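Local atomic coordinates of polyketide biosynthesis 3-hydroxy-3-methylglutaryl-ACP synthase PksG (Bacillus subtilis, PDB entry 4YXT), a protein that catalyses the aldol condensation of an acetyl group carried on an acyl carrier protein with a beta-ketothioester polyketide intermediate during bacillaene biosynthesis. Residues 282-285 / 286-290; 304-307 / 308-312. The protein carries 1 engineered substitution. All coordinates share one frame; numbering follows the deposited sequence.

Interaction 1 (282-285 / 286-290); sequences TRVK and PGLNY
Pro286 follows Lys285 directly, and its ring lies back against the turn before it: CD comes within 3.6 Å of Thr282 O, a carbonyl in the last turn of helix 273-283. The i+4 donor that would serve Thr282 O is Pro286 N, which carries no hydrogen. Lys285 CB lies beside the proline ring as the covalent link requires; beyond it CG stands anti to the backbone N (chi1 167°), and the chain runs on to an exposed end. Leu288 N donates to Lys285 O at 3.1 Å, an i to i+3 bond whose donor sits well above the carbonyl plane, 61° out of it. Val284, the residue at which the chain leaves helical geometry, meets Leu288 across this short turn, CG1 to CD1 at 3.7 Å, the two side chains crossing at a slant. Behind Val284 lie Val257 and His261 of helix 254-267 and Tyr249 of strand 246-249. A water accepts a weak bond from Gly287 N. The turn's own bonding is sparse, and Ser308 OG, bonded to Pro286 O, adds to its hold. With no N-H on the proline, the i to i+4 ladder stops at Thr282 O and a short, weakly bonded turn takes over.

Interaction 2 (304-307 / 308-312); sequences LALA and STIDQ
Ala305 O is gripped twice by Thr309: Thr309 N and Thr309 OG1 each donate to Ala305 O at 2.9 Å. The two donors arrive from opposite faces of the carbonyl plane. Thr309 can do this because chi1 of -65° swings OG1 beside its own N and back over the preceding turn, which satisfies the hydroxyl proton inside a buried helix. The shortest rung of the ladder is Asp311 N to Ala307 O, 2.8 Å, with the N-H pointing almost straight at the oxygen (166°). A water adds a second link to the same carbonyl: it donates to Ala307 O at 3.0 Å and to Asp311 OD1, so one carboxylate oxygen is joined through the water to the preceding turn while the other, OD2, takes a bond with Tyr290 OH. On another flank Leu306 and Ile310 lie side by side and point the same way, CG to CD1 4.2 Å apart, and both rest on Ile321 of strand 319-327. Leu306 also reaches Ile6 of strand 5-12. Ser308 OG is hydrogen-bonded to Pro286 O and Tyr290 N, tying the helix to the preceding segment. Ala305 lies about 7 Å, side chain to side chain, from His250, a proton donor/acceptor by similarity. This is regular i to i+4 alpha-helical bonding, with a threonine hydroxyl on the i-4 carbonyl, in a buried helix packed against the central sheet of a thiolase-like fold.

Overall arrangement
From the N terminus, helix 273-283 ends in interaction 1, where the chain bends into helix 285-288; it continues through helix 291-294 and then enters helix 301-312, whose last turns form interaction 2. The contacts come in series, neither crossing nor nesting, and each spans adjoining residues without closing a long loop. In space they meet, with centres about 7 Å apart: side chains of 308-312 bond to 286-290, and Gly287 packs on Ser308 and Thr309. Interaction 1 thereby joins helix 254-267 and strand 246-249 to helix 301-312, which interaction 2 seats on strands 5-12 and 319-327.

Interaction 1 (282-285 / 286-290)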
ATOM      1  N   THR A 282     -20.430 -10.392  27.339  1.00 28.96           N
ATOM      2  CA  THR A 282     -19.223  -9.926  27.995  1.00 28.46           C
ATOM      3  C   THR A 282     -18.138  -9.392  27.021  1.00 28.04           C
ATOM      4  O   THR A 282     -17.669  -8.269  27.165  1.00 27.26           O
ATOM      5  CB  THR A 282     -18.644 -11.080  28.787  1.00 28.60           C
ATOM      6  OG1 THR A 282     -19.647 -11.536  29.679  1.00 30.55           O
ATOM      7  CG2 THR A 282     -17.473 -10.654  29.586  1.00 31.82           C
ATOM      8  N   ARG A 283     -17.772 -10.190  26.018  1.00 24.52           N
ATOM      9  CA  ARG A 283     -16.521  -9.995  25.323  1.00 22.61           C
ATOM     10  C   ARG A 283     -16.602  -9.386  23.980  1.00 22.47           C
ATOM     11  O   ARG A 283     -15.583  -9.002  23.433  1.00 21.42           O
ATOM     12  CB  ARG A 283     -15.859 -11.345  25.146  1.00 24.02           C
ATOM     13  CG  ARG A 283     -15.412 -11.932  26.449  1.00 23.96           C
ATOM     14  CD  ARG A 283     -14.274 -12.869  26.190  1.00 26.60           C
ATOM     15  NE  ARG A 283     -14.628 -13.950  25.294  1.00 24.63           N
ATOM     16  CZ  ARG A 283     -13.747 -14.818  24.826  1.00 26.42           C
ATOM     17  NH1 ARG A 283     -12.440 -14.722  25.145  1.00 27.14           N
ATOM     18  NH2 ARG A 283     -14.173 -15.795  24.064  1.00 24.67           N
ATOM     19  N   VAL A 284     -17.796  -9.362  23.401  1.00 22.42           N
ATOM     20  CA  VAL A 284     -17.957  -9.053  22.001  1.00 22.64           C
ATOM     21  C   VAL A 284     -18.873  -7.873  21.754  1.00 21.92           C
ATOM     22  O   VAL A 284     -18.556  -6.954  20.952  1.00 19.26           O
ATOM     23  CB  VAL A 284     -18.500 -10.278  21.260  1.00 23.76           C
ATOM     24  CG1 VAL A 284     -18.562 -10.028  19.770  1.00 24.51           C
ATOM     25  CG2 VAL A 284     -17.645 -11.504  21.567  1.00 26.08           C
ATOM     26  N   LYS A 285     -19.999  -7.868  22.449  1.00 22.64           N
ATOM     27  CA  LYS A 285     -20.992  -6.822  22.278  1.00 26.38           C
ATOM     28  C   LYS A 285     -20.433  -5.421  22.558  1.00 23.30           C
ATOM     29  O   LYS A 285     -20.793  -4.521  21.875  1.00 23.11           O
ATOM     30  CB  LYS A 285     -22.236  -7.091  23.142  1.00 30.03           C
ATOM     31  CG  LYS A 285     -23.175  -5.901  23.273  1.00 32.80           C
ATOM     32  CD  LYS A 285     -24.518  -6.300  23.871  1.00 37.61           C
ATOM     33  CE  LYS A 285     -25.618  -5.259  23.586  1.00 37.82           C
ATOM     34  NZ  LYS A 285     -25.412  -4.013  24.393  1.00 40.21           N
ATOM     35  N   PRO A 286     -19.557  -5.229  23.553  1.00 24.02           N
ATOM     36  CA  PRO A 286     -19.008  -3.842  23.611  1.00 26.92           C
ATOM     37  C   PRO A 286     -18.401  -3.291  22.254  1.00 29.06           C
ATOM     38  O   PRO A 286     -18.679  -2.125  21.830  1.00 29.65           O
ATOM     39  CB  PRO A 286     -17.959  -3.948  24.712  1.00 26.78           C
ATOM     40  CG  PRO A 286     -18.526  -5.026  25.630  1.00 25.01           C
ATOM     41  CD  PRO A 286     -19.129  -6.032  24.700  1.00 24.37           C
ATOM     42  N   GLY A 287     -17.662  -4.152  21.556  1.00 27.13           N
ATOM     43  CA  GLY A 287     -17.020  -3.771  20.307  1.00 25.34           C
ATOM     44  C   GLY A 287     -17.961  -3.411  19.187  1.00 26.63           C
ATOM     45  O   GLY A 287     -17.566  -2.672  18.315  1.00 22.73           O
ATOM     46  N   LEU A 288     -19.222  -3.876  19.237  1.00 28.29           N
ATOM     47  CA  LEU A 288     -20.176  -3.651  18.132  1.00 30.76           C
ATOM     48  C   LEU A 288     -20.925  -2.340  18.218  1.00 28.98           C
ATOM     49  O   LEU A 288     -21.558  -1.936  17.249  1.00 28.36           O
ATOM     50  CB  LEU A 288     -21.225  -4.785  18.059  1.00 35.88           C
ATOM     51  CG  LEU A 288     -20.810  -6.136  17.467  1.00 40.38           C
ATOM     52  CD1 LEU A 288     -19.740  -6.771  18.335  1.00 46.17           C
ATOM     53  CD2 LEU A 288     -22.000  -7.067  17.405  1.00 41.49           C
ATOM     54  N   ASN A 289     -20.889  -1.696  19.379  1.00 26.79           N
ATOM     55  CA  ASN A 289     -21.614  -0.460  19.586  1.00 25.32           C
ATOM     56  C   ASN A 289     -21.418   0.599  18.494  1.00 26.21           C
ATOM     57  O   ASN A 289     -22.407   1.028  17.859  1.00 26.64           O
ATOM     58  CB  ASN A 289     -21.258   0.110  20.946  1.00 28.83           C
ATOM     59  CG  ASN A 289     -22.146   1.286  21.347  1.00 29.68           C
ATOM     60  OD1 ASN A 289     -22.164   2.325  20.724  1.00 26.90           O
ATOM     61  ND2 ASN A 289     -22.862   1.103  22.415  1.00 35.43           N
ATOM     62  N   TYR A 290     -20.176   1.013  18.214  1.00 25.80           N
ATOM     63  CA  TYR A 290     -19.973   2.080  17.195  1.00 25.78           C
ATOM     64  C   TYR A 290     -20.191   1.572  15.770  1.00 24.00           C
ATOM     65  O   TYR A 290     -20.652   2.277  14.867  1.00 20.32           O
ATOM     66  CB  TYR A 290     -18.578   2.691  17.303  1.00 25.49           C
ATOM     67  CG  TYR A 290     -18.282   3.347  18.588  1.00 28.88           C
ATOM     68  CD1 TYR A 290     -19.307   3.844  19.404  1.00 30.91           C
ATOM     69  CD2 TYR A 290     -16.980   3.489  19.017  1.00 30.23           C
ATOM     70  CE1 TYR A 290     -19.032   4.451  20.600  1.00 33.83           C
ATOM     71  CE2 TYR A 290     -16.688   4.105  20.230  1.00 31.28           C
ATOM     72  CZ  TYR A 290     -17.706   4.595  21.027  1.00 34.26           C
ATOM     73  OH  TYR A 290     -17.414   5.199  22.262  1.00 31.15           O
TER
HETATM   74  O   HOH W   1     -15.999  -5.888  22.497  1.00 23.38           O

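Interaction 2 (304-307 / 308-312)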
ATOM      1  N   LEU A 304     -12.549   0.371  14.288  1.00 16.35           N
ATOM      2  CA  LEU A 304     -13.747   0.924  14.846  1.00 18.95           C
ATOM      3  C   LEU A 304     -14.338   0.060  15.938  1.00 20.19           C
ATOM      4  O   LEU A 304     -14.879   0.600  16.920  1.00 21.19           O
ATOM      5  CB  LEU A 304     -14.799   1.153  13.722  1.00 21.23           C
ATOM      6  CG  LEU A 304     -16.079   1.917  14.049  1.00 23.57           C
ATOM      7  CD1 LEU A 304     -15.763   3.343  14.410  1.00 25.30           C
ATOM      8  CD2 LEU A 304     -17.092   1.871  12.900  1.00 24.31           C
ATOM      9  N   ALA A 305     -14.263  -1.272  15.760  1.00 20.48           N
ATOM     10  CA  ALA A 305     -14.724  -2.233  16.760  1.00 20.80           C
ATOM     11  C   ALA A 305     -13.754  -2.235  17.924  1.00 19.90           C
ATOM     12  O   ALA A 305     -14.108  -2.433  19.113  1.00 21.89           O
ATOM     13  CB  ALA A 305     -14.817  -3.654  16.150  1.00 20.85           C
ATOM     14  N   LEU A 306     -12.503  -2.017  17.619  1.00 19.40           N
ATOM     15  CA  LEU A 306     -11.510  -1.975  18.716  1.00 19.03           C
ATOM     16  C   LEU A 306     -11.708  -0.734  19.622  1.00 21.02           C
ATOM     17  O   LEU A 306     -11.762  -0.818  20.839  1.00 25.31           O
ATOM     18  CB  LEU A 306     -10.129  -1.915  18.125  1.00 18.16           C
ATOM     19  CG  LEU A 306      -8.964  -1.987  19.128  1.00 16.47           C
ATOM     20  CD1 LEU A 306      -9.087  -3.321  19.745  1.00 17.90           C
ATOM     21  CD2 LEU A 306      -7.642  -1.829  18.402  1.00 16.51           C
ATOM     22  N   ALA A 307     -11.791   0.420  19.008  1.00 23.35           N
ATOM     23  CA  ALA A 307     -12.164   1.675  19.683  1.00 24.61           C
ATOM     24  C   ALA A 307     -13.460   1.527  20.496  1.00 24.91           C
ATOM     25  O   ALA A 307     -13.555   1.989  21.645  1.00 23.78           O
ATOM     26  CB  ALA A 307     -12.348   2.769  18.650  1.00 23.32           C
ATOM     27  N   SER A 308     -14.439   0.852  19.894  1.00 28.02           N
ATOM     28  CA  SER A 308     -15.727   0.635  20.544  1.00 26.07           C
ATOM     29  C   SER A 308     -15.521  -0.166  21.791  1.00 25.96           C
ATOM     30  O   SER A 308     -16.091   0.197  22.804  1.00 27.19           O
ATOM     31  CB  SER A 308     -16.760  -0.033  19.627  1.00 26.06           C
ATOM     32  OG  SER A 308     -18.089  -0.021  20.218  1.00 21.84           O
ATOM     33  N   THR A 309     -14.672  -1.209  21.726  1.00 25.22           N
ATOM     34  CA  THR A 309     -14.381  -2.089  22.863  1.00 24.70           C
ATOM     35  C   THR A 309     -13.696  -1.335  24.016  1.00 26.06           C
ATOM     36  O   THR A 309     -13.987  -1.547  25.237  1.00 21.98           O
ATOM     37  CB  THR A 309     -13.448  -3.258  22.454  1.00 25.42           C
ATOM     38  OG1 THR A 309     -14.093  -4.125  21.501  1.00 23.18           O
ATOM     39  CG2 THR A 309     -12.994  -4.060  23.656  1.00 26.76           C
ATOM     40  N   ILE A 310     -12.766  -0.472  23.626  1.00 27.07           N
ATOM     41  CA  ILE A 310     -12.045   0.336  24.581  1.00 27.22           C
ATOM     42  C   ILE A 310     -12.937   1.388  25.217  1.00 24.74           C
ATOM     43  O   ILE A 310     -12.855   1.555  26.390  1.00 27.58           O
ATOM     44  CB  ILE A 310     -10.762   0.966  24.000  1.00 29.74           C
ATOM     45  CG1 ILE A 310      -9.765  -0.147  23.653  1.00 28.76           C
ATOM     46  CG2 ILE A 310     -10.131   1.903  25.032  1.00 33.07           C
ATOM     47  CD1 ILE A 310      -8.720   0.234  22.659  1.00 27.45           C
ATOM     48  N   ASP A 311     -13.796   2.084  24.474  1.00 26.73           N
ATOM     49  CA  ASP A 311     -14.702   3.051  25.092  1.00 26.09           C
ATOM     50  C   ASP A 311     -15.807   2.378  25.929  1.00 28.47           C
ATOM     51  O   ASP A 311     -16.126   2.846  27.007  1.00 26.25           O
ATOM     52  CB  ASP A 311     -15.332   4.009  24.060  1.00 27.36           C
ATOM     53  CG  ASP A 311     -14.373   5.147  23.636  1.00 29.24           C
ATOM     54  OD1 ASP A 311     -13.198   5.156  24.075  1.00 26.16           O
ATOM     55  OD2 ASP A 311     -14.789   6.037  22.850  1.00 29.50           O
ATOM     56  N   GLN A 312     -16.360   1.262  25.464  1.00 30.35           N
ATOM     57  CA  GLN A 312     -17.560   0.703  26.092  1.00 29.77           C
ATOM     58  C   GLN A 312     -17.286  -0.399  27.079  1.00 30.08           C
ATOM     59  O   GLN A 312     -18.145  -0.716  27.879  1.00 31.99           O
ATOM     60  CB  GLN A 312     -18.546   0.249  25.028  1.00 30.36           C
ATOM     61  CG  GLN A 312     -18.853   1.321  23.994  1.00 30.26           C
ATOM     62  CD  GLN A 312     -19.563   2.525  24.571  1.00 32.93           C
ATOM     63  OE1 GLN A 312     -19.281   3.685  24.206  1.00 34.40           O
ATOM     64  NE2 GLN A 312     -20.486   2.270  25.488  1.00 33.65           N
TER
HETATM   65  O   HOH W   2     -11.707   4.242  22.290  1.00 19.56           O